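Side-chain contacts in glutathione S-transferase (PDB 4IKH), which binds glutathione and probably acts as a glutathione transferase: residues L99-G104 with A112-T117; G206-N209 with V213-V216. All coordinates share one frame; numbering follows the deposited sequence.

Overall arrangement
Interaction 1 comes first along the chain. It joins the end of helix 92-103 to the start of helix 111-140 and closes the short linker between them. It ties the thioredoxin-like N-terminal domain to the helical C-terminal domain, beside the second subunit. The chain then runs through helices 150-170 and 183-196 to interaction 2. There the loop 206-209 folds back on helix 211-220, a local closure within the C-terminal domain. The two contacts follow in series and neither nest nor cross. The centres of interaction 1 and interaction 2 are about 27 Å apart. The nearest atoms of interaction 1 and interaction 2 are about 13 Å apart. Both lie away from the glutathione sites.

Interaction 1. Residues L99-G104 with A112-T117; sequences LADKSG and AARYET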
loop_
_atom_site.group_PDB
_atom_site.type_symbol
_atom_site.label_atom_id
_atom_site.label_comp_id
_atom_site.label_asym_id
_atom_site.label_seq_id
_atom_site.Cartn_x
_atom_site.Cartn_y
_atom_site.Cartn_z
ATOM N N LEU A 99 -8.492 7.605 10.752
ATOM C CA LEU A 99 -8.782 7.538 12.184
ATOM C C LEU A 99 -7.673 8.182 13.018
ATOM O O LEU A 99 -7.927 8.700 14.104
ATOM C CB LEU A 99 -9.010 6.092 12.616
ATOM C CG LEU A 99 -10.188 5.341 11.993
ATOM C CD1 LEU A 99 -10.108 3.886 12.399
ATOM C CD2 LEU A 99 -11.522 5.940 12.418
ATOM N N ALA A 100 -6.446 8.170 12.503
ATOM C CA ALA A 100 -5.330 8.824 13.191
ATOM C C ALA A 100 -5.515 10.335 13.209
ATOM O O ALA A 100 -5.366 10.974 14.257
ATOM C CB ALA A 100 -4.007 8.465 12.537
ATOM N N ASP A 101 -5.814 10.891 12.035
ATOM C CA ASP A 101 -6.075 12.318 11.858
ATOM C C ASP A 101 -7.226 12.773 12.739
ATOM O O ASP A 101 -7.149 13.801 13.416
ATOM C CB ASP A 101 -6.466 12.601 10.404
ATOM C CG ASP A 101 -5.273 12.756 9.477
ATOM O OD1 ASP A 101 -4.113 12.725 9.938
ATOM O OD2 ASP A 101 -5.508 12.927 8.263
ATOM N N LYS A 102 -8.306 12.002 12.712
ATOM C CA LYS A 102 -9.514 12.348 13.449
ATOM C C LYS A 102 -9.308 12.332 14.972
ATOM O O LYS A 102 -9.858 13.174 15.685
ATOM C CB LYS A 102 -10.644 11.390 13.071
ATOM C CG LYS A 102 -12.024 11.889 13.459
ATOM C CD LYS A 102 -13.070 10.782 13.358
ATOM C CE LYS A 102 -14.468 11.368 13.508
ATOM N NZ LYS A 102 -15.506 10.324 13.720
ATOM N N SER A 103 -8.526 11.376 15.467
ATOM C CA SER A 103 -8.301 11.243 16.911
ATOM C C SER A 103 -7.035 11.952 17.386
ATOM O O SER A 103 -6.812 12.084 18.589
ATOM C CB SER A 103 -8.225 9.767 17.304
ATOM O OG SER A 103 -7.102 9.132 16.710
ATOM N N GLY A 104 -6.197 12.389 16.452
ATOM C CA GLY A 104 -4.929 13.008 16.805
ATOM C C GLY A 104 -3.964 12.043 17.478
ATOM O O GLY A 104 -3.007 12.468 18.134
ATOM N N ALA A 112 9.330 15.024 10.211
ATOM C CA ALA A 112 9.899 13.851 9.578
ATOM C C ALA A 112 9.179 12.587 10.043
ATOM O O ALA A 112 8.913 11.688 9.243
ATOM C CB ALA A 112 11.389 13.768 9.887
ATOM N N ALA A 113 8.843 12.539 11.331
ATOM C CA ALA A 113 8.252 11.340 11.935
ATOM C C ALA A 113 6.935 10.902 11.282
ATOM O O ALA A 113 6.698 9.703 11.090
ATOM C CB ALA A 113 8.086 11.518 13.451
ATOM N N ARG A 114 6.077 11.863 10.950
ATOM C CA ARG A 114 4.837 11.552 10.234
ATOM C C ARG A 114 5.112 10.799 8.936
ATOM O O ARG A 114 4.518 9.751 8.681
ATOM C CB ARG A 114 4.036 12.829 9.936
ATOM C CG ARG A 114 2.674 12.556 9.284
ATOM C CD ARG A 114 1.891 13.840 8.976
ATOM N NE ARG A 114 0.570 13.538 8.419
ATOM C CZ ARG A 114 -0.516 13.325 9.158
ATOM N NH1 ARG A 114 -0.434 13.380 10.484
ATOM N NH2 ARG A 114 -1.678 13.051 8.580
ATOM N N TYR A 115 6.015 11.324 8.116
ATOM C CA TYR A 115 6.252 10.743 6.796
ATOM C C TYR A 115 7.007 9.420 6.867
ATOM O O TYR A 115 6.803 8.518 6.037
ATOM C CB TYR A 115 6.938 11.763 5.880
ATOM C CG TYR A 115 6.070 12.985 5.691
ATOM C CD1 TYR A 115 4.898 12.914 4.943
ATOM C CD2 TYR A 115 6.400 14.198 6.282
ATOM C CE1 TYR A 115 4.089 14.019 4.782
ATOM C CE2 TYR A 115 5.596 15.307 6.127
ATOM C CZ TYR A 115 4.444 15.211 5.368
ATOM O OH TYR A 115 3.635 16.309 5.205
ATOM N N GLU A 116 7.864 9.294 7.874
ATOM C CA GLU A 116 8.517 8.020 8.150
ATOM C C GLU A 116 7.524 6.977 8.637
ATOM O O GLU A 116 7.673 5.790 8.348
ATOM C CB GLU A 116 9.637 8.206 9.173
ATOM C CG GLU A 116 10.821 8.956 8.599
ATOM C CD GLU A 116 11.786 9.430 9.658
ATOM O OE1 GLU A 116 11.469 9.302 10.863
ATOM O OE2 GLU A 116 12.859 9.939 9.274
ATOM N N THR A 117 6.516 7.407 9.388
ATOM C CA THR A 117 5.468 6.475 9.798
ATOM C C THR A 117 4.654 6.001 8.584
ATOM O O THR A 117 4.401 4.803 8.430
ATOM C CB THR A 117 4.536 7.105 10.834
ATOM O OG1 THR A 117 5.318 7.644 11.905
ATOM C CG2 THR A 117 3.586 6.062 11.392
HETATM O O HOH W 1 -3.717 13.578 6.362
#
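Asp-101 and Arg-114 form a salt bridge between helix 92-103 and helix 111-140. Together they carry the whole contact. Arg-114 NH2 gives a hydrogen bond to Asp-101 OD1 at 2.8 Å. The bond is nearly straight, with an N-H...O angle of 171°. OD1 accepts through its syn lone pair, the one on the side of OD2, and lies in the guanidinium plane. The carboxylate and the guanidinium are almost coplanar, 15° apart, but one oxygen makes the bond, not two. Arg-114 spans the gap with a straight chain: CG is anti to the backbone N (chi1 -176°), and the chain stays extended as far as NE. A water also links the pair. It donates to Asp-101 OD2 at 2.7 Å and accepts a weak bond from Arg-114 NH2 at 3.1 Å.

Both groups have further partners. Arg-114 NH1 bonds to Ala-108 O in the loop between the helices. Asp-101 OD2 bonds to Tyr-115 OH of the second subunit, and the reciprocal bond forms as well. With Asp-101 replaced by alanine, the buried Arg-114 guanidinium is likely to lose its countercharge here, and Tyr-115 of the second subunit its carboxylate partner. The bridge joins the thioredoxin-like N-terminal domain to the first long helix of the helical C-terminal domain, at the dimer interface of this two-domain GST fold.

Interaction 2. Residues G206-N209 with V213-V216; sequences GIDN and VKRV
Segment 206-209 contains a short 3-10 turn, residues 207-209, and segment 213-216 lies on helix 211-220. Asp-208 and Lys-214 have the nearest CA atoms, 7.4 Å apart. Asn-209 N bonds back to Gly-206 O at 3.1 Å, across the turn.

Lys-214 lies against both Ile-207 and Asp-208. Its CG packs on Ile-207 CG1 at 4.1 Å, and its CD sits 3.8 Å from Ile-207 O. The chain then turns about its CG-CD bond (chi3 79°), which brings the amine round to Asp-208. Lys-214 NZ donates to Asp-208 OD1 at 3.1 Å, in a salt bridge. The amine comes from above the carboxylate plane, 54° out of it. Lys-214 CD also touches the same OD1, at 3.6 Å.

The inner side is apolar. Ile-207 packs on Ile-196 of helix 183-196. Val-213 packs on Ile-192 of that helix and on Leu-163 and Leu-166 of helix 150-170.

The contact therefore has two layers. The buried Ile-207 meets the aliphatic part of the lysine, while the charged ends pair at the exposed surface. Both charged residues also touch a crystal neighbour, which may influence their pose. In solution, water would probably weaken their attraction.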
loop_
_atom_site.group_PDB
_atom_site.type_symbol
_atom_site.label_atom_id
_atom_site.label_comp_id
_atom_site.label_asym_id
_atom_site.label_seq_id
_atom_site.Cartn_x
_atom_site.Cartn_y
_atom_site.Cartn_z
ATOM N N GLY A 206 11.101 -19.542 8.995
ATOM C CA GLY A 206 12.084 -19.501 10.068
ATOM C C GLY A 206 11.923 -18.270 10.946
ATOM O O GLY A 206 12.838 -17.450 11.060
ATOM N N ILE A 207 10.757 -18.140 11.570
ATOM C CA ILE A 207 10.433 -16.949 12.351
ATOM C C ILE A 207 11.348 -16.742 13.581
ATOM O O ILE A 207 11.599 -15.599 13.979
ATOM C CB ILE A 207 8.947 -16.956 12.779
ATOM C CG1 ILE A 207 8.560 -15.619 13.417
ATOM C CG2 ILE A 207 8.652 -18.134 13.724
ATOM C CD1 ILE A 207 8.308 -14.484 12.389
ATOM N N ASP A 208 11.854 -17.828 14.178
ATOM C CA ASP A 208 12.760 -17.683 15.320
ATOM C C ASP A 208 14.051 -16.927 14.946
ATOM O O ASP A 208 14.741 -16.405 15.816
ATOM C CB ASP A 208 13.074 -19.043 15.995
ATOM C CG ASP A 208 11.839 -19.684 16.652
ATOM O OD1 ASP A 208 10.861 -18.960 16.931
ATOM O OD2 ASP A 208 11.843 -20.912 16.890
ATOM N N ASN A 209 14.362 -16.849 13.655
ATOM C CA ASN A 209 15.544 -16.117 13.191
ATOM C C ASN A 209 15.358 -14.605 13.186
ATOM O O ASN A 209 16.253 -13.871 12.772
ATOM C CB ASN A 209 15.925 -16.557 11.776
ATOM C CG ASN A 209 16.306 -18.013 11.702
ATOM O OD1 ASN A 209 16.953 -18.534 12.604
ATOM N ND2 ASN A 209 15.903 -18.684 10.621
ATOM N N VAL A 213 11.569 -8.927 15.575
ATOM C CA VAL A 213 10.188 -9.032 15.102
ATOM C C VAL A 213 9.322 -9.779 16.122
ATOM O O VAL A 213 8.213 -9.343 16.448
ATOM C CB VAL A 213 10.125 -9.768 13.744
ATOM C CG1 VAL A 213 8.689 -10.053 13.344
ATOM C CG2 VAL A 213 10.824 -8.958 12.662
ATOM N N LYS A 214 9.834 -10.906 16.612
ATOM C CA LYS A 214 9.153 -11.674 17.663
ATOM C C LYS A 214 9.000 -10.873 18.956
ATOM O O LYS A 214 7.941 -10.904 19.580
ATOM C CB LYS A 214 9.865 -12.998 17.948
ATOM C CG LYS A 214 9.274 -14.205 17.224
ATOM C CD LYS A 214 10.090 -15.474 17.498
ATOM C CE LYS A 214 9.764 -16.088 18.859
ATOM N NZ LYS A 214 10.821 -17.036 19.365
ATOM N N ARG A 215 10.046 -10.149 19.350
ATOM C CA ARG A 215 9.974 -9.307 20.541
ATOM C C ARG A 215 8.814 -8.312 20.456
ATOM O O ARG A 215 7.970 -8.256 21.358
ATOM C CB ARG A 215 11.292 -8.560 20.781
ATOM C CG ARG A 215 11.189 -7.487 21.864
ATOM C CD ARG A 215 12.502 -6.729 22.078
ATOM N NE ARG A 215 13.061 -6.215 20.823
ATOM C CZ ARG A 215 12.818 -5.002 20.333
ATOM N NH1 ARG A 215 12.022 -4.161 20.991
ATOM N NH2 ARG A 215 13.375 -4.622 19.184
ATOM N N VAL A 216 8.757 -7.541 19.367
ATOM C CA VAL A 216 7.763 -6.484 19.263
ATOM C C VAL A 216 6.356 -7.069 19.081
ATOM O O VAL A 216 5.384 -6.543 19.616
ATOM C CB VAL A 216 8.113 -5.485 18.135
ATOM C CG1 VAL A 216 7.128 -4.319 18.121
ATOM C CG2 VAL A 216 9.539 -4.967 18.319
#